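Long-range contacts in GTP-binding protein (Thermus thermophilus, PDB 2DBY), which binds guanine nucleotide as a member of the OBG GTPase family and probably acts as an ATPase that associates with the ribosome and its large subunit: residues G303-A309 / G351-V356; A29-T35 / V67-E72; A24-A28 / G41-L45. One frame throughout, in Å; residues are numbered along the deposited sequence.

Interaction 1 of 3, residues G303-A309 / G351-V356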
ATOM      1  N   GLY A 303      -9.232   9.121   5.078  1.00 27.06           N
ATOM      2  CA  GLY A 303     -10.535   9.111   5.718  1.00 26.81           C
ATOM      3  C   GLY A 303     -10.418   9.213   7.227  1.00 29.40           C
ATOM      4  O   GLY A 303     -11.387   9.541   7.915  1.00 26.09           O
ATOM      5  N   THR A 304      -9.222   8.932   7.734  1.00 25.80           N
ATOM      6  CA  THR A 304      -8.919   8.988   9.160  1.00 27.92           C
ATOM      7  C   THR A 304      -9.065  10.420   9.692  1.00 29.22           C
ATOM      8  O   THR A 304      -8.536  11.368   9.104  1.00 27.31           O
ATOM      9  CB  THR A 304      -7.470   8.493   9.426  1.00 30.12           C
ATOM     10  OG1 THR A 304      -7.340   7.131   8.990  1.00 26.01           O
ATOM     11  CG2 THR A 304      -7.123   8.580  10.920  1.00 28.77           C
ATOM     12  N   LYS A 305      -9.795  10.568  10.797  1.00 24.54           N
ATOM     13  CA  LYS A 305     -10.026  11.877  11.428  1.00 26.20           C
ATOM     14  C   LYS A 305      -8.904  12.244  12.385  1.00 24.56           C
ATOM     15  O   LYS A 305      -8.112  11.393  12.795  1.00 25.58           O
ATOM     16  CB  LYS A 305     -11.326  11.874  12.230  1.00 31.28           C
ATOM     17  CG  LYS A 305     -12.521  11.314  11.512  1.00 36.77           C
ATOM     18  CD  LYS A 305     -13.015  12.235  10.443  1.00 37.07           C
ATOM     19  CE  LYS A 305     -14.476  11.923  10.130  1.00 41.20           C
ATOM     20  NZ  LYS A 305     -15.016  12.857   9.115  1.00 48.49           N
ATOM     21  N   ALA A 306      -8.883  13.513  12.783  1.00 27.05           N
ATOM     22  CA  ALA A 306      -7.846  14.031  13.672  1.00 26.64           C
ATOM     23  C   ALA A 306      -7.614  13.205  14.942  1.00 24.53           C
ATOM     24  O   ALA A 306      -6.478  12.942  15.308  1.00 24.28           O
ATOM     25  CB  ALA A 306      -8.161  15.485  14.026  1.00 29.03           C
ATOM     26  N   PRO A 307      -8.696  12.788  15.636  1.00 25.28           N
ATOM     27  CA  PRO A 307      -8.540  11.994  16.861  1.00 26.39           C
ATOM     28  C   PRO A 307      -7.802  10.676  16.649  1.00 26.55           C
ATOM     29  O   PRO A 307      -6.909  10.323  17.417  1.00 27.15           O
ATOM     30  CB  PRO A 307      -9.986  11.767  17.318  1.00 27.88           C
ATOM     31  CG  PRO A 307     -10.709  12.974  16.767  1.00 27.90           C
ATOM     32  CD  PRO A 307     -10.110  13.121  15.393  1.00 27.11           C
ATOM     33  N   ARG A 308      -8.188   9.932  15.614  1.00 27.58           N
ATOM     34  CA  ARG A 308      -7.526   8.667  15.349  1.00 27.75           C
ATOM     35  C   ARG A 308      -6.100   8.945  14.921  1.00 25.84           C
ATOM     36  O   ARG A 308      -5.177   8.222  15.292  1.00 27.16           O
ATOM     37  CB  ARG A 308      -8.250   7.884  14.261  1.00 30.73           C
ATOM     38  CG  ARG A 308      -7.560   6.566  13.914  1.00 35.70           C
ATOM     39  CD  ARG A 308      -8.430   5.756  12.983  1.00 38.64           C
ATOM     40  NE  ARG A 308      -9.599   5.230  13.683  1.00 45.59           N
ATOM     41  CZ  ARG A 308     -10.741   4.893  13.090  1.00 47.38           C
ATOM     42  NH1 ARG A 308     -10.875   5.034  11.774  1.00 48.76           N
ATOM     43  NH2 ARG A 308     -11.741   4.397  13.809  1.00 42.78           N
ATOM     44  N   ALA A 309      -5.913  10.007  14.151  1.00 24.51           N
ATOM     45  CA  ALA A 309      -4.562  10.365  13.721  1.00 28.05           C
ATOM     46  C   ALA A 309      -3.702  10.613  14.965  1.00 25.35           C
ATOM     47  O   ALA A 309      -2.567  10.113  15.074  1.00 25.73           O
ATOM     48  CB  ALA A 309      -4.606  11.618  12.843  1.00 26.78           C
ATOM     49  N   GLY A 351     -11.113  20.107  14.869  1.00 29.65           N
ATOM     50  CA  GLY A 351     -11.739  19.250  15.853  1.00 28.76           C
ATOM     51  C   GLY A 351     -11.772  17.781  15.488  1.00 35.25           C
ATOM     52  O   GLY A 351     -11.057  17.334  14.588  1.00 33.84           O
ATOM     53  N   LYS A 352     -12.632  17.035  16.181  1.00 32.32           N
ATOM     54  CA  LYS A 352     -12.771  15.592  15.987  1.00 35.68           C
ATOM     55  C   LYS A 352     -13.366  15.154  14.647  1.00 34.15           C
ATOM     56  O   LYS A 352     -13.275  13.985  14.278  1.00 36.76           O
ATOM     57  CB  LYS A 352     -13.597  15.008  17.139  1.00 41.53           C
ATOM     58  CG  LYS A 352     -13.181  15.560  18.510  1.00 43.71           C
ATOM     59  CD  LYS A 352     -14.016  15.007  19.652  1.00 48.40           C
ATOM     60  CE  LYS A 352     -13.940  15.929  20.867  1.00 53.08           C
ATOM     61  NZ  LYS A 352     -12.542  16.310  21.234  1.00 50.10           N
ATOM     62  N   ASP A 353     -13.952  16.092  13.916  1.00 32.47           N
ATOM     63  CA  ASP A 353     -14.588  15.817  12.623  1.00 29.28           C
ATOM     64  C   ASP A 353     -13.648  16.018  11.428  1.00 33.89           C
ATOM     65  O   ASP A 353     -13.988  15.685  10.290  1.00 32.63           O
ATOM     66  CB  ASP A 353     -15.762  16.767  12.448  1.00 42.81           C
ATOM     67  CG  ASP A 353     -15.320  18.237  12.486  1.00 51.10           C
ATOM     68  OD1 ASP A 353     -14.719  18.654  13.505  1.00 53.12           O
ATOM     69  OD2 ASP A 353     -15.563  18.969  11.500  1.00 56.51           O
ATOM     70  N   TYR A 354     -12.476  16.585  11.686  1.00 30.76           N
ATOM     71  CA  TYR A 354     -11.517  16.874  10.622  1.00 29.76           C
ATOM     72  C   TYR A 354     -10.839  15.646  10.015  1.00 25.59           C
ATOM     73  O   TYR A 354     -10.242  14.851  10.736  1.00 22.31           O
ATOM     74  CB  TYR A 354     -10.438  17.818  11.154  1.00 24.79           C
ATOM     75  CG  TYR A 354      -9.393  18.141  10.133  1.00 28.29           C
ATOM     76  CD1 TYR A 354      -9.719  18.870   8.987  1.00 28.89           C
ATOM     77  CD2 TYR A 354      -8.076  17.699  10.287  1.00 29.28           C
ATOM     78  CE1 TYR A 354      -8.769  19.154   8.022  1.00 30.76           C
ATOM     79  CE2 TYR A 354      -7.106  17.979   9.322  1.00 24.93           C
ATOM     80  CZ  TYR A 354      -7.464  18.706   8.191  1.00 27.67           C
ATOM     81  OH  TYR A 354      -6.533  18.991   7.222  1.00 27.94           O
ATOM     82  N   GLU A 355     -10.947  15.495   8.694  1.00 26.40           N
ATOM     83  CA  GLU A 355     -10.286  14.395   8.002  1.00 29.87           C
ATOM     84  C   GLU A 355      -8.880  14.875   7.629  1.00 29.94           C
ATOM     85  O   GLU A 355      -8.719  15.888   6.928  1.00 26.80           O
ATOM     86  CB  GLU A 355     -11.069  13.994   6.743  1.00 34.17           C
ATOM     87  CG  GLU A 355     -12.194  13.000   7.043  1.00 39.74           C
ATOM     88  CD  GLU A 355     -13.167  12.813   5.891  1.00 45.24           C
ATOM     89  OE1 GLU A 355     -12.719  12.678   4.733  1.00 43.82           O
ATOM     90  OE2 GLU A 355     -14.389  12.792   6.153  1.00 47.23           O
ATOM     91  N   VAL A 356      -7.865  14.153   8.100  1.00 27.69           N
ATOM     92  CA  VAL A 356      -6.481  14.527   7.826  1.00 24.91           C
ATOM     93  C   VAL A 356      -6.177  14.494   6.338  1.00 24.95           C
ATOM     94  O   VAL A 356      -6.663  13.630   5.603  1.00 23.97           O
ATOM     95  CB  VAL A 356      -5.501  13.606   8.567  1.00 23.61           C
ATOM     96  CG1 VAL A 356      -4.061  14.009   8.245  1.00 25.57           C
ATOM     97  CG2 VAL A 356      -5.737  13.707  10.070  1.00 26.21           C
TER
HETATM   98  O   HOH W   1      -7.893  11.335   6.294  1.00 27.49           O
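Lys305 and Glu355 face each other at a single beta bridge, their CA atoms 4.3 Å apart, and their side chains run out at a slant to one another until the charged ends meet. The lysine chain bends at chi2 (-72°), which carries it along the loop of residues 351-356: its CD packs on Glu355 CG at 3.6 Å, and NZ forms a salt bridge of 3.0 Å with Glu355 OE2, entering on the anti lone pair. The same NZ also donates to the carbonyl O of Asp353, from above the plane of that group rather than on a lone pair. Beside this pair the backbones lock: Val356 N gives to Thr304 O (3.0 Å, 159°), and Ala306 N, in the first turn of helix 306-313, gives to Tyr354 O at 2.8 Å. Pro307 crosses Lys352 at about a right angle, its CG pressed to 3.4 Å from Lys352 CA, a tight carbon contact. On the inner side Ala309 CB meets Val356 CG2 at 3.7 Å, and strand 284-290 covers both through Phe287. A water joins Gly303 N, Thr304 O and Val356 O. The contact thus fastens the start of helix 306-313 to the turn-bearing loop between strands 348-350 and 360-365, with buried carbons on one side and, on the other, a lysine whose charge is probably steadied by one carboxylate and one carbonyl.

Interaction 2 of 3, residues A29-T35 / V67-E72; sequences ANYPFAT and VPTHVE. With FMT (formic acid), chain E.
His70 and Pro32 come together through the first torsion of the histidine: CG stands between the backbone N and the carbonyl carbon (chi1 54°), and from there the ring reaches the loop of residues 29-35, where NE2 lies 3.4 Å from Pro32 CG. Glu72, two residues on, takes the other course; its CG is trans to the backbone N (chi1 -177°) and the extended chain slides past the proline in the opposite direction, bringing OE1 to 3.2 Å from Pro32 CB. The proline ring therefore touches an imidazole and a carboxylate that project from the same strand. Asn30 O approaches the histidine obliquely, 3.1 Å from His70 CE1; its separation from ND1 has a poor angle and makes no hydrogen bond.

Residues 29-35 belong to the connection between helix 14-25 and strand 40-44 of the P-loop GTPase fold, which probably corresponds to the first switch region of such proteins, and here it runs beside strand 66-75. Val42 of the intervening strand 40-44 touches Pro32, His70 and Glu72, so the loop packs over that strand as well. The loop is shaped locally by Pro32 O, which accepts from both Thr35 N and Thr35 OG1, the latter at 2.8 Å.

Toward Val67 the two segments are bridged by a formate, probably from the crystallisation liquor. Its O1 takes a nearly straight bond from His70 ND1 (2.8 Å, 173°), lying at the ring edge, with a weak one from Asn30 N. The other formate oxygen, O2, accepts from Ala29 N at 2.8 Å. A water lies within hydrogen-bonding distance of Asn30 OD1 and Pro68 O, and beyond it Val67 CG1 meets Ala29 CB at 4.1 Å.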
ATOM      1  N   ALA A  29      13.510   2.592  10.875  1.00 17.51           N
ATOM      2  CA  ALA A  29      13.582   3.306  12.160  1.00 19.44           C
ATOM      3  C   ALA A  29      12.627   2.725  13.192  1.00 24.27           C
ATOM      4  O   ALA A  29      12.886   2.790  14.403  1.00 21.46           O
ATOM      5  CB  ALA A  29      13.269   4.817  11.954  1.00 19.82           C
ATOM      6  N   ASN A  30      11.514   2.171  12.722  1.00 23.29           N
ATOM      7  CA  ASN A  30      10.514   1.594  13.621  1.00 19.84           C
ATOM      8  C   ASN A  30       9.923   0.392  12.927  1.00 24.95           C
ATOM      9  O   ASN A  30       9.591   0.454  11.737  1.00 24.28           O
ATOM     10  CB  ASN A  30       9.400   2.592  13.911  1.00 20.96           C
ATOM     11  CG  ASN A  30       9.898   3.808  14.651  1.00 25.46           C
ATOM     12  OD1 ASN A  30      10.136   4.873  14.060  1.00 29.30           O
ATOM     13  ND2 ASN A  30      10.084   3.656  15.951  1.00 19.48           N
ATOM     14  N   TYR A  31       9.780  -0.693  13.675  1.00 17.48           N
ATOM     15  CA  TYR A  31       9.254  -1.914  13.112  1.00 18.40           C
ATOM     16  C   TYR A  31       7.889  -2.309  13.612  1.00 20.83           C
ATOM     17  O   TYR A  31       7.660  -2.379  14.820  1.00 19.98           O
ATOM     18  CB  TYR A  31      10.183  -3.084  13.411  1.00 15.24           C
ATOM     19  CG  TYR A  31      11.542  -2.992  12.755  1.00 16.30           C
ATOM     20  CD1 TYR A  31      12.657  -2.513  13.456  1.00 15.78           C
ATOM     21  CD2 TYR A  31      11.704  -3.368  11.425  1.00 18.75           C
ATOM     22  CE1 TYR A  31      13.920  -2.419  12.829  1.00 17.03           C
ATOM     23  CE2 TYR A  31      12.940  -3.266  10.792  1.00 12.10           C
ATOM     24  CZ  TYR A  31      14.036  -2.802  11.491  1.00 12.92           C
ATOM     25  OH  TYR A  31      15.242  -2.764  10.834  1.00 14.44           O
ATOM     26  N   PRO A  32       6.966  -2.590  12.682  1.00 18.91           N
ATOM     27  CA  PRO A  32       5.606  -3.018  13.033  1.00 19.21           C
ATOM     28  C   PRO A  32       5.843  -4.403  13.646  1.00 18.71           C
ATOM     29  O   PRO A  32       6.733  -5.150  13.196  1.00 16.14           O
ATOM     30  CB  PRO A  32       4.909  -3.127  11.673  1.00 22.34           C
ATOM     31  CG  PRO A  32       5.688  -2.165  10.785  1.00 19.93           C
ATOM     32  CD  PRO A  32       7.117  -2.431  11.223  1.00 17.18           C
ATOM     33  N   PHE A  33       5.056  -4.770  14.653  1.00 19.36           N
ATOM     34  CA  PHE A  33       5.251  -6.065  15.307  1.00 18.87           C
ATOM     35  C   PHE A  33       5.179  -7.233  14.323  1.00 21.71           C
ATOM     36  O   PHE A  33       5.867  -8.237  14.492  1.00 19.47           O
ATOM     37  CB  PHE A  33       4.197  -6.259  16.402  1.00 21.34           C
ATOM     38  CG  PHE A  33       4.545  -7.343  17.388  1.00 23.69           C
ATOM     39  CD1 PHE A  33       3.689  -8.415  17.598  1.00 25.73           C
ATOM     40  CD2 PHE A  33       5.716  -7.260  18.138  1.00 21.20           C
ATOM     41  CE1 PHE A  33       3.993  -9.392  18.551  1.00 30.25           C
ATOM     42  CE2 PHE A  33       6.026  -8.236  19.093  1.00 28.54           C
ATOM     43  CZ  PHE A  33       5.166  -9.295  19.296  1.00 25.53           C
ATOM     44  N   ALA A  34       4.344  -7.109  13.298  1.00 19.15           N
ATOM     45  CA  ALA A  34       4.217  -8.176  12.308  1.00 19.92           C
ATOM     46  C   ALA A  34       5.533  -8.567  11.656  1.00 15.06           C
ATOM     47  O   ALA A  34       5.625  -9.663  11.118  1.00 18.03           O
ATOM     48  CB  ALA A  34       3.222  -7.772  11.215  1.00 21.56           C
ATOM     49  N   THR A  35       6.543  -7.691  11.688  1.00 13.03           N
ATOM     50  CA  THR A  35       7.801  -8.019  11.037  1.00 12.60           C
ATOM     51  C   THR A  35       8.607  -9.115  11.747  1.00 15.81           C
ATOM     52  O   THR A  35       9.673  -9.505  11.289  1.00 15.84           O
ATOM     53  CB  THR A  35       8.709  -6.767  10.800  1.00 17.25           C
ATOM     54  OG1 THR A  35       9.063  -6.178  12.056  1.00 15.82           O
ATOM     55  CG2 THR A  35       7.997  -5.736   9.911  1.00 13.50           C
ATOM     56  N   VAL A  67      12.483  11.236  10.955  1.00 17.50           N
ATOM     57  CA  VAL A  67      12.032   9.845  11.090  1.00 17.88           C
ATOM     58  C   VAL A  67      11.024   9.590   9.979  1.00 12.47           C
ATOM     59  O   VAL A  67       9.918  10.116   9.998  1.00 15.30           O
ATOM     60  CB  VAL A  67      11.335   9.600  12.447  1.00 19.13           C
ATOM     61  CG1 VAL A  67      10.949   8.117  12.557  1.00 20.03           C
ATOM     62  CG2 VAL A  67      12.278   9.976  13.599  1.00 22.75           C
ATOM     63  N   PRO A  68      11.393   8.773   8.984  1.00 15.95           N
ATOM     64  CA  PRO A  68      10.396   8.557   7.930  1.00 16.10           C
ATOM     65  C   PRO A  68       9.410   7.472   8.304  1.00 16.04           C
ATOM     66  O   PRO A  68       9.586   6.759   9.302  1.00 13.79           O
ATOM     67  CB  PRO A  68      11.239   8.126   6.735  1.00 12.46           C
ATOM     68  CG  PRO A  68      12.322   7.292   7.405  1.00 16.51           C
ATOM     69  CD  PRO A  68      12.661   8.077   8.681  1.00 19.62           C
ATOM     70  N   THR A  69       8.360   7.367   7.505  1.00 10.81           N
ATOM     71  CA  THR A  69       7.398   6.282   7.692  1.00 14.08           C
ATOM     72  C   THR A  69       7.846   5.155   6.735  1.00 14.00           C
ATOM     73  O   THR A  69       8.978   5.177   6.233  1.00 13.37           O
ATOM     74  CB  THR A  69       5.934   6.745   7.444  1.00 16.42           C
ATOM     75  OG1 THR A  69       5.044   5.659   7.734  1.00 12.82           O
ATOM     76  CG2 THR A  69       5.715   7.214   5.991  1.00 12.00           C
ATOM     77  N   HIS A  70       6.981   4.180   6.475  1.00 13.73           N
ATOM     78  CA  HIS A  70       7.354   3.045   5.646  1.00 13.69           C
ATOM     79  C   HIS A  70       6.115   2.325   5.116  1.00 11.85           C
ATOM     80  O   HIS A  70       4.983   2.658   5.490  1.00 15.54           O
ATOM     81  CB  HIS A  70       8.169   2.067   6.503  1.00 15.16           C
ATOM     82  CG  HIS A  70       7.473   1.647   7.766  1.00 19.15           C
ATOM     83  ND1 HIS A  70       8.050   1.759   9.013  1.00 22.53           N
ATOM     84  CD2 HIS A  70       6.244   1.115   7.971  1.00 23.45           C
ATOM     85  CE1 HIS A  70       7.206   1.318   9.932  1.00 21.24           C
ATOM     86  NE2 HIS A  70       6.102   0.922   9.326  1.00 26.74           N
ATOM     87  N   VAL A  71       6.351   1.344   4.239  1.00 12.84           N
ATOM     88  CA  VAL A  71       5.288   0.523   3.661  1.00 14.08           C
ATOM     89  C   VAL A  71       5.693  -0.934   3.892  1.00 12.13           C
ATOM     90  O   VAL A  71       6.819  -1.325   3.570  1.00 13.10           O
ATOM     91  CB  VAL A  71       5.142   0.757   2.145  1.00 14.72           C
ATOM     92  CG1 VAL A  71       4.027  -0.165   1.583  1.00 15.73           C
ATOM     93  CG2 VAL A  71       4.811   2.204   1.876  1.00 20.06           C
ATOM     94  N   GLU A  72       4.771  -1.722   4.435  1.00 10.65           N
ATOM     95  CA  GLU A  72       5.038  -3.131   4.748  1.00 11.89           C
ATOM     96  C   GLU A  72       4.693  -4.072   3.586  1.00 11.95           C
ATOM     97  O   GLU A  72       3.650  -3.929   2.963  1.00 12.39           O
ATOM     98  CB  GLU A  72       4.223  -3.510   5.986  1.00 13.36           C
ATOM     99  CG  GLU A  72       4.430  -4.930   6.505  1.00 14.11           C
ATOM    100  CD  GLU A  72       3.754  -5.131   7.848  1.00 24.52           C
ATOM    101  OE1 GLU A  72       4.242  -4.586   8.850  1.00 31.33           O
ATOM    102  OE2 GLU A  72       2.729  -5.823   7.903  1.00 26.83           O
TER
HETATM  103  C   FMT E 403      11.020   3.535   8.600  1.00 18.94           C
HETATM  104  O1  FMT E 403      10.509   2.947   9.522  1.00 21.02           O
HETATM  105  O2  FMT E 403      12.301   3.891   8.667  1.00 19.29           O
HETATM  106  O   HOH W   2       9.048   4.893  11.476  1.00 32.28           O

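Interaction 3 of 3, residues A24-A28 / G41-L45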
ATOM      1  N   ALA A  24      16.567  -3.646   2.617  1.00 16.26           N
ATOM      2  CA  ALA A  24      15.934  -2.367   2.914  1.00 15.76           C
ATOM      3  C   ALA A  24      15.283  -2.351   4.301  1.00 13.15           C
ATOM      4  O   ALA A  24      15.324  -1.343   5.019  1.00 13.49           O
ATOM      5  CB  ALA A  24      14.904  -2.041   1.833  1.00 15.93           C
ATOM      6  N   ASN A  25      14.722  -3.490   4.690  1.00 13.53           N
ATOM      7  CA  ASN A  25      14.039  -3.621   5.976  1.00 12.59           C
ATOM      8  C   ASN A  25      15.027  -3.414   7.135  1.00 14.26           C
ATOM      9  O   ASN A  25      14.650  -2.925   8.194  1.00 14.22           O
ATOM     10  CB  ASN A  25      13.374  -4.992   6.030  1.00 13.55           C
ATOM     11  CG  ASN A  25      12.632  -5.249   7.334  1.00 13.12           C
ATOM     12  OD1 ASN A  25      11.708  -4.524   7.690  1.00 13.69           O
ATOM     13  ND2 ASN A  25      13.030  -6.305   8.035  1.00 12.12           N
ATOM     14  N   ALA A  26      16.304  -3.742   6.912  1.00 11.73           N
ATOM     15  CA  ALA A  26      17.302  -3.579   7.977  1.00 10.62           C
ATOM     16  C   ALA A  26      17.645  -2.107   8.214  1.00 15.49           C
ATOM     17  O   ALA A  26      18.391  -1.785   9.151  1.00 17.44           O
ATOM     18  CB  ALA A  26      18.571  -4.369   7.638  1.00 14.73           C
ATOM     19  N   LEU A  27      17.107  -1.219   7.376  1.00 14.53           N
ATOM     20  CA  LEU A  27      17.338   0.228   7.508  1.00 17.47           C
ATOM     21  C   LEU A  27      16.229   0.949   8.276  1.00 14.01           C
ATOM     22  O   LEU A  27      16.357   2.138   8.594  1.00 17.45           O
ATOM     23  CB  LEU A  27      17.422   0.890   6.122  1.00 19.94           C
ATOM     24  CG  LEU A  27      18.510   0.547   5.101  1.00 22.58           C
ATOM     25  CD1 LEU A  27      18.278   1.355   3.816  1.00 29.32           C
ATOM     26  CD2 LEU A  27      19.874   0.865   5.671  1.00 24.62           C
ATOM     27  N   ALA A  28      15.143   0.246   8.587  1.00 12.54           N
ATOM     28  CA  ALA A  28      13.988   0.857   9.243  1.00 13.91           C
ATOM     29  C   ALA A  28      14.186   1.468  10.635  1.00 17.63           C
ATOM     30  O   ALA A  28      14.906   0.921  11.465  1.00 18.48           O
ATOM     31  CB  ALA A  28      12.835  -0.176   9.293  1.00 16.32           C
ATOM     32  N   GLY A  41       8.412  -7.472   6.041  1.00 10.77           N
ATOM     33  CA  GLY A  41       9.392  -6.426   6.292  1.00 10.82           C
ATOM     34  C   GLY A  41       8.831  -5.123   5.765  1.00 12.04           C
ATOM     35  O   GLY A  41       7.754  -5.115   5.169  1.00 12.82           O
ATOM     36  N   VAL A  42       9.545  -4.032   5.975  1.00 12.30           N
ATOM     37  CA  VAL A  42       9.060  -2.750   5.481  1.00 12.20           C
ATOM     38  C   VAL A  42      10.113  -2.042   4.655  1.00 13.37           C
ATOM     39  O   VAL A  42      11.311  -2.351   4.739  1.00 15.03           O
ATOM     40  CB  VAL A  42       8.644  -1.810   6.629  1.00 15.34           C
ATOM     41  CG1 VAL A  42       7.581  -2.461   7.496  1.00 16.68           C
ATOM     42  CG2 VAL A  42       9.846  -1.450   7.463  1.00 18.26           C
ATOM     43  N   VAL A  43       9.659  -1.097   3.838  1.00 11.76           N
ATOM     44  CA  VAL A  43      10.558  -0.297   3.022  1.00 11.31           C
ATOM     45  C   VAL A  43      10.383   1.141   3.493  1.00 12.98           C
ATOM     46  O   VAL A  43       9.297   1.685   3.383  1.00 11.89           O
ATOM     47  CB  VAL A  43      10.186  -0.356   1.509  1.00 11.82           C
ATOM     48  CG1 VAL A  43      11.127   0.572   0.715  1.00 13.48           C
ATOM     49  CG2 VAL A  43      10.292  -1.790   0.982  1.00 15.87           C
ATOM     50  N   PRO A  44      11.432   1.752   4.071  1.00 14.65           N
ATOM     51  CA  PRO A  44      11.329   3.140   4.540  1.00 13.87           C
ATOM     52  C   PRO A  44      10.980   4.013   3.312  1.00 17.17           C
ATOM     53  O   PRO A  44      11.613   3.880   2.252  1.00 17.50           O
ATOM     54  CB  PRO A  44      12.735   3.434   5.065  1.00 14.79           C
ATOM     55  CG  PRO A  44      13.233   2.078   5.524  1.00 16.44           C
ATOM     56  CD  PRO A  44      12.755   1.179   4.380  1.00 16.08           C
ATOM     57  N   LEU A  45      10.005   4.905   3.466  1.00 13.30           N
ATOM     58  CA  LEU A  45       9.543   5.774   2.381  1.00 14.35           C
ATOM     59  C   LEU A  45      10.340   7.067   2.422  1.00 19.36           C
ATOM     60  O   LEU A  45      10.315   7.788   3.415  1.00 18.41           O
ATOM     61  CB  LEU A  45       8.063   6.110   2.571  1.00 21.02           C
ATOM     62  CG  LEU A  45       6.986   5.643   1.595  1.00 31.35           C
ATOM     63  CD1 LEU A  45       5.721   6.454   1.885  1.00 23.44           C
ATOM     64  CD2 LEU A  45       7.430   5.829   0.141  1.00 23.64           C
TER
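Asn25 reaches across to Val42 with its amide carbonyl, OD1 accepting from Val42 N at 2.8 Å with an N-H...O angle of 163°. The N-H comes from above the carbonyl plane, 44° out of it, so the bond is straight at the hydrogen but not on a lone pair. The torsion chi1 of 180° puts CG anti to the backbone N, so that the amide reaches the strand in the hollow at Gly41: OD1 lies 3.3 Å from Gly41 CA, and a beta carbon modelled there would clash with Asn25 CG. A leucine in place of Asn25 would probably leave Val42 N without this acceptor and crowd its branches against Gly41.

Two smaller bumps follow along the strand. The Ala28 methyl meets Val42 CG2 at 3.7 Å, the branch set between the backbone N and carbonyl carbon. Pro44 then sets CG and CD against the type I turn of residues 25-28 and the carbonyl before it: CD lies 3.7 Å from Ala24 O, CG 4.0 Å from Ala28 CA, and Leu27 CB flanks it more loosely. Residues 24-28 lie where helix 14-25, which begins in the P-loop, gives way to a turn, and this region rests against strand 40-44. Backbone bonds from Gly41, Val43 and Leu45 join segment 41-45 to strand 66-75, while helix 270-281 packs on Ala24, Val43 and Leu45.

Overall arrangement
From the N terminus, the first segments met are 24-28 and 29-35, the end of helix 14-25 and the loop after it. Interaction 3 closes a short loop when strand 40-44 returns to that helix end; interaction 2 closes a longer one at strand 66-75. The two cross, since their segments alternate, and they touch: Tyr31 OH lies 2.7 Å from Asn25 O, and Val43 N lies 2.9 Å from Val71 O where the strands pair in one sheet. Interaction 1 comes later, in series with both, and ties helix 306-313 to the loop before strand 360-365 in the C-terminal part. Its centre is about 22 Å from that of interaction 2 and about 27 Å from that of interaction 3.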